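Local coordinates for protein RmpA (Streptococcus mutans, PDB 3BJV) that serves as the IIA component of the ascorbate phosphotransferase system, probably passing a phosphoryl group from a histidine to its IIB partner during ascorbate uptake, at the interface of chains A and B. Numbering follows the deposited sequence. Chains: chain A/B, RmpA.

Contact 1: the interface of chains A and B. Residues chain A 57-58, 60, 66, 68, 111; chain B 112-113, 117, 153.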
loop_
_atom_site.group_PDB
_atom_site.type_symbol
_atom_site.label_atom_id
_atom_site.label_comp_id
_atom_site.label_asym_id
_atom_site.label_seq_id
_atom_site.Cartn_x
_atom_site.Cartn_y
_atom_site.Cartn_z
ATOM N N TYR A 57 -3.833 10.255 6.158
ATOM C CA TYR A 57 -4.057 8.846 5.826
ATOM C C TYR A 57 -2.871 8.333 4.971
ATOM O O TYR A 57 -3.028 7.396 4.205
ATOM C CB TYR A 57 -5.445 8.642 5.128
ATOM C CG TYR A 57 -5.711 9.681 4.046
ATOM C CD1 TYR A 57 -5.450 9.409 2.696
ATOM C CD2 TYR A 57 -6.135 10.983 4.395
ATOM C CE1 TYR A 57 -5.670 10.384 1.706
ATOM C CE2 TYR A 57 -6.308 11.960 3.422
ATOM C CZ TYR A 57 -6.072 11.645 2.075
ATOM O OH TYR A 57 -6.223 12.646 1.143
ATOM N N TYR A 58 -1.676 8.927 5.118
ATOM C CA TYR A 58 -0.580 8.627 4.162
ATOM C C TYR A 58 0.801 8.702 4.762
ATOM O O TYR A 58 1.793 8.823 4.082
ATOM C CB TYR A 58 -0.691 9.541 2.950
ATOM C CG TYR A 58 -1.038 10.992 3.332
ATOM C CD1 TYR A 58 -0.071 11.856 3.930
ATOM C CD2 TYR A 58 -2.305 11.500 3.089
ATOM C CE1 TYR A 58 -0.380 13.192 4.262
ATOM C CE2 TYR A 58 -2.624 12.826 3.427
ATOM C CZ TYR A 58 -1.677 13.665 4.009
ATOM O OH TYR A 58 -2.060 14.969 4.337
ATOM N N LEU A 60 3.173 6.582 5.939
ATOM C CA LEU A 60 3.471 5.139 5.978
ATOM C C LEU A 60 4.420 4.661 7.050
ATOM O O LEU A 60 4.237 3.578 7.611
ATOM C CB LEU A 60 3.994 4.618 4.639
ATOM C CG LEU A 60 2.940 4.189 3.614
ATOM C CD1 LEU A 60 3.599 3.230 2.644
ATOM C CD2 LEU A 60 1.597 3.629 4.205
ATOM N N MET A 66 3.187 10.190 1.910
ATOM C CA MET A 66 2.830 10.147 0.487
ATOM C C MET A 66 1.475 10.809 0.220
ATOM O O MET A 66 0.492 10.121 -0.028
ATOM C CB MET A 66 2.857 8.714 -0.073
ATOM C CG MET A 66 2.464 7.715 0.914
ATOM S SD MET A 66 2.241 6.091 0.204
ATOM C CE MET A 66 0.670 6.362 -0.695
ATOM N N HIS A 68 -1.857 12.214 -1.156
ATOM C CA HIS A 68 -2.685 11.909 -2.329
ATOM C C HIS A 68 -4.185 12.062 -2.009
ATOM O O HIS A 68 -4.590 12.251 -0.854
ATOM C CB HIS A 68 -2.441 10.499 -2.835
ATOM C CG HIS A 68 -2.851 9.442 -1.867
ATOM N ND1 HIS A 68 -2.171 9.198 -0.691
ATOM C CD2 HIS A 68 -3.882 8.570 -1.891
ATOM C CE1 HIS A 68 -2.771 8.230 -0.026
ATOM N NE2 HIS A 68 -3.827 7.844 -0.723
ATOM N N HIS A 111 -2.451 2.539 -7.848
ATOM C CA HIS A 111 -2.053 2.978 -6.509
ATOM C C HIS A 111 -1.456 1.782 -5.679
ATOM O O HIS A 111 -0.352 1.845 -5.107
ATOM C CB HIS A 111 -3.309 3.548 -5.842
ATOM C CG HIS A 111 -3.098 4.089 -4.465
ATOM N ND1 HIS A 111 -3.213 3.307 -3.326
ATOM C CD2 HIS A 111 -2.841 5.345 -4.034
ATOM C CE1 HIS A 111 -2.995 4.056 -2.258
ATOM N NE2 HIS A 111 -2.773 5.298 -2.660
ATOM N N THR B 112 -5.104 2.087 2.677
ATOM C CA THR B 112 -3.785 2.616 2.543
ATOM C C THR B 112 -3.157 2.849 3.874
ATOM O O THR B 112 -2.005 2.460 4.070
ATOM C CB THR B 112 -3.797 3.924 1.700
ATOM O OG1 THR B 112 -4.050 3.557 0.350
ATOM C CG2 THR B 112 -2.435 4.632 1.734
ATOM N N SER B 113 -3.860 3.500 4.792
ATOM C CA SER B 113 -3.172 3.849 6.022
ATOM C C SER B 113 -3.261 2.874 7.194
ATOM O O SER B 113 -2.480 2.991 8.161
ATOM C CB SER B 113 -3.455 5.285 6.476
ATOM O OG SER B 113 -4.664 5.380 7.158
ATOM N N PRO B 117 -0.023 -1.283 5.791
ATOM C CA PRO B 117 1.058 -1.387 6.757
ATOM C C PRO B 117 1.049 -2.696 7.608
ATOM O O PRO B 117 2.113 -3.215 7.938
ATOM C CB PRO B 117 0.793 -0.198 7.672
ATOM C CG PRO B 117 -0.080 0.713 6.968
ATOM C CD PRO B 117 -0.820 -0.045 5.988
ATOM N N TYR B 153 6.368 0.232 10.312
ATOM C CA TYR B 153 5.043 0.431 9.745
ATOM C C TYR B 153 3.947 0.484 10.806
ATOM O O TYR B 153 2.890 1.125 10.613
ATOM C CB TYR B 153 4.754 -0.633 8.672
ATOM C CG TYR B 153 5.711 -0.508 7.518
ATOM C CD1 TYR B 153 6.650 -1.503 7.245
ATOM C CD2 TYR B 153 5.712 0.632 6.730
ATOM C CE1 TYR B 153 7.555 -1.367 6.210
ATOM C CE2 TYR B 153 6.600 0.791 5.721
ATOM C CZ TYR B 153 7.522 -0.215 5.445
ATOM O OH TYR B 153 8.392 -0.036 4.379
HETATM O O HOH W 1 2.198 3.035 9.016
#
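A:His68 takes the crowded first torsion, CG between the backbone N and the carbonyl carbon (chi1 65°), whereas A:His111 swings CG anti to its backbone N (chi1 -178°), and the two imidazoles thereby converge. Their NE2 atoms stand 3.4 Å apart, A:His68 NE2 facing A:His111 NE2, which is the histidine pair of a type 2 PTS IIA active site. A:His68, in the Met-Pro-His-Ala segment, is the phosphoryl-accepting residue by family. Its ND1 donates to the carbonyl A:Met66 O at 2.9 Å, with 162° at the hydrogen, in the ring plane and almost along the C=O axis. That bond fixes the ring's rotation and would leave NE2 as the likely nucleophile. The second shell comes from A:Tyr57: its hydroxyl OH donates to A:His68 O at 2.6 Å, and its ring edge, through CE1, sits 3.9 Å above one face of the imidazole, toward the rim. A:Tyr58 in turn sets an edge over the centre of the A:Tyr57 ring.

Chain B brings B:Thr112, on helix 108-123, to this pair. With OG1 beside the backbone N and CG2 anti to it, the branches part: CG2 meets A:His68 tip to tip, 4.0 Å from CE1, while the B:Thr112 and A:His111 side chains cross obliquely, with OG1 nearest CE1, the carbon between the two ring nitrogens. B:Ser113, one residue on, lies against the backbone and CB of A:Tyr57. Farther along, A:Leu60 packs its CD2 methyl 3.8 Å from B:Thr112 O. Polar linkage across this patch runs through a water, 2.5 Å from A:Leu60 O and 2.6 Å from B:Tyr153 O. If this dimer persists in the cell, the patch places a neighbour's threonine beside the phosphorylation site, where it may shape the access of partner proteins to the active histidine.

Contact 2: the interface of chains A and B. Residues chain A 61, 120, 124, 153; chain B 120, 124, 153.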
loop_
_atom_site.group_PDB
_atom_site.type_symbol
_atom_site.label_atom_id
_atom_site.label_comp_id
_atom_site.label_asym_id
_atom_site.label_seq_id
_atom_site.Cartn_x
_atom_site.Cartn_y
_atom_site.Cartn_z
ATOM N N MET A 61 5.442 5.462 7.302
ATOM C CA MET A 61 6.417 5.188 8.331
ATOM C C MET A 61 6.863 6.541 8.828
ATOM O O MET A 61 6.672 7.524 8.126
ATOM C CB MET A 61 7.587 4.358 7.779
ATOM C CG MET A 61 8.316 4.879 6.512
ATOM S SD MET A 61 9.772 3.817 6.015
ATOM C CE MET A 61 11.167 4.577 6.890
ATOM N N ILE A 120 7.704 1.967 -1.284
ATOM C CA ILE A 120 8.238 1.242 -0.161
ATOM C C ILE A 120 9.676 0.710 -0.389
ATOM O O ILE A 120 10.519 0.812 0.523
ATOM C CB ILE A 120 7.214 0.260 0.581
ATOM C CG1 ILE A 120 6.870 -0.976 -0.181
ATOM C CG2 ILE A 120 5.872 0.973 0.996
ATOM C CD1 ILE A 120 5.330 -1.328 0.136
ATOM N N GLU A 124 12.741 1.634 2.111
ATOM C CA GLU A 124 13.424 0.549 2.836
ATOM C C GLU A 124 14.941 0.411 2.608
ATOM O O GLU A 124 15.549 -0.547 3.088
ATOM C CB GLU A 124 12.738 -0.781 2.568
ATOM C CG GLU A 124 11.322 -0.812 3.175
ATOM C CD GLU A 124 10.665 -2.148 3.032
ATOM O OE1 GLU A 124 11.200 -3.028 2.287
ATOM O OE2 GLU A 124 9.607 -2.308 3.669
ATOM N N TYR A 153 9.670 -6.295 -3.716
ATOM C CA TYR A 153 8.505 -5.553 -4.172
ATOM C C TYR A 153 8.565 -5.214 -5.660
ATOM O O TYR A 153 7.520 -5.061 -6.331
ATOM C CB TYR A 153 8.295 -4.300 -3.305
ATOM C CG TYR A 153 8.000 -4.676 -1.879
ATOM C CD1 TYR A 153 8.895 -4.374 -0.851
ATOM C CD2 TYR A 153 6.850 -5.381 -1.564
ATOM C CE1 TYR A 153 8.643 -4.756 0.452
ATOM C CE2 TYR A 153 6.591 -5.777 -0.295
ATOM C CZ TYR A 153 7.482 -5.457 0.726
ATOM O OH TYR A 153 7.166 -5.845 2.020
ATOM N N ILE B 120 2.100 -5.673 5.317
ATOM C CA ILE B 120 3.503 -5.680 4.990
ATOM C C ILE B 120 4.420 -6.039 6.187
ATOM O O ILE B 120 5.375 -6.821 6.014
ATOM C CB ILE B 120 3.996 -4.498 4.030
ATOM C CG1 ILE B 120 4.051 -3.153 4.673
ATOM C CG2 ILE B 120 3.143 -4.381 2.712
ATOM C CD1 ILE B 120 3.645 -2.065 3.555
ATOM N N GLU B 124 7.062 -9.120 6.034
ATOM C CA GLU B 124 8.500 -8.837 6.182
ATOM C C GLU B 124 9.232 -9.550 7.334
ATOM O O GLU B 124 10.403 -9.264 7.586
ATOM C CB GLU B 124 8.738 -7.337 6.265
ATOM C CG GLU B 124 8.394 -6.641 4.934
ATOM C CD GLU B 124 8.730 -5.184 4.946
ATOM O OE1 GLU B 124 9.050 -4.628 6.042
ATOM O OE2 GLU B 124 8.667 -4.601 3.847
ATOM N N TYR B 153 6.368 0.232 10.312
ATOM C CA TYR B 153 5.043 0.431 9.745
ATOM C C TYR B 153 3.947 0.484 10.806
ATOM O O TYR B 153 2.890 1.125 10.613
ATOM C CB TYR B 153 4.754 -0.633 8.672
ATOM C CG TYR B 153 5.711 -0.508 7.518
ATOM C CD1 TYR B 153 6.650 -1.503 7.245
ATOM C CD2 TYR B 153 5.712 0.632 6.730
ATOM C CE1 TYR B 153 7.555 -1.367 6.210
ATOM C CE2 TYR B 153 6.600 0.791 5.721
ATOM C CZ TYR B 153 7.522 -0.215 5.445
ATOM O OH TYR B 153 8.392 -0.036 4.379
#
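The carboxyl ends of the two 108-123 helices, the residues just after them and the 3-10 helices 152-154 of both chains meet across the two-fold axis in the deposited dimer of this PTS IIA type 2 protein, though the structure alone does not show whether this dimer forms in solution. At the axis A:Glu124 and B:Glu124 meet tip to tip, each side chain extended beyond CG, with the carboxylate planes turned 64° apart. A:Glu124 OE2 lies 2.5 Å from B:Glu124 OE2, plausible as a short hydrogen bond if one carboxyl carries a proton; two carboxylates that could only accept would clash there.

Each of those oxygens also takes a phenol from the opposite chain. A:Tyr153 OH donates to B:Glu124 OE2 at 2.7 Å, and B:Tyr153 OH does the same to A:Glu124 OE2. The phenol enters on the anti lone pair, away from the other oxygen, and side chain and ring cross at about a right angle with their planes 47° apart. Such donation may ease the charge at the paired acids. In each chain the tyrosine's own Glu124 adds OE1 at the ring edge, in plane.

Beneath the acids A:Ile120 and B:Ile120 meet methyl to methyl, CD1 to CD1 at 3.9 Å. CG1 of each lies over a face of its own chain's Tyr153, 4.0 Å above the plane and toward the rim. A:Met61 borders B:Tyr153, with CB 4.2 Å from its CE2.

The centres of the C-alpha atoms of contact 1 and contact 2 lie about 11 Å apart, and B:Tyr153 belongs to both: its backbone carbonyl serves the first through water, its phenol the second. Helix 108-123 joins them, carrying the active-site neighbourhood at its beginning, with Ile120 near its end and Glu124 just beyond it, while the adjacent A:Leu60 and A:Met61 split one loop. Because the assembly is two-fold, contact 1 has a twin on the far side of the axis occupied by contact 2. Pairing at the axis could influence how each active histidine is presented, though the structure alone does not show such coupling.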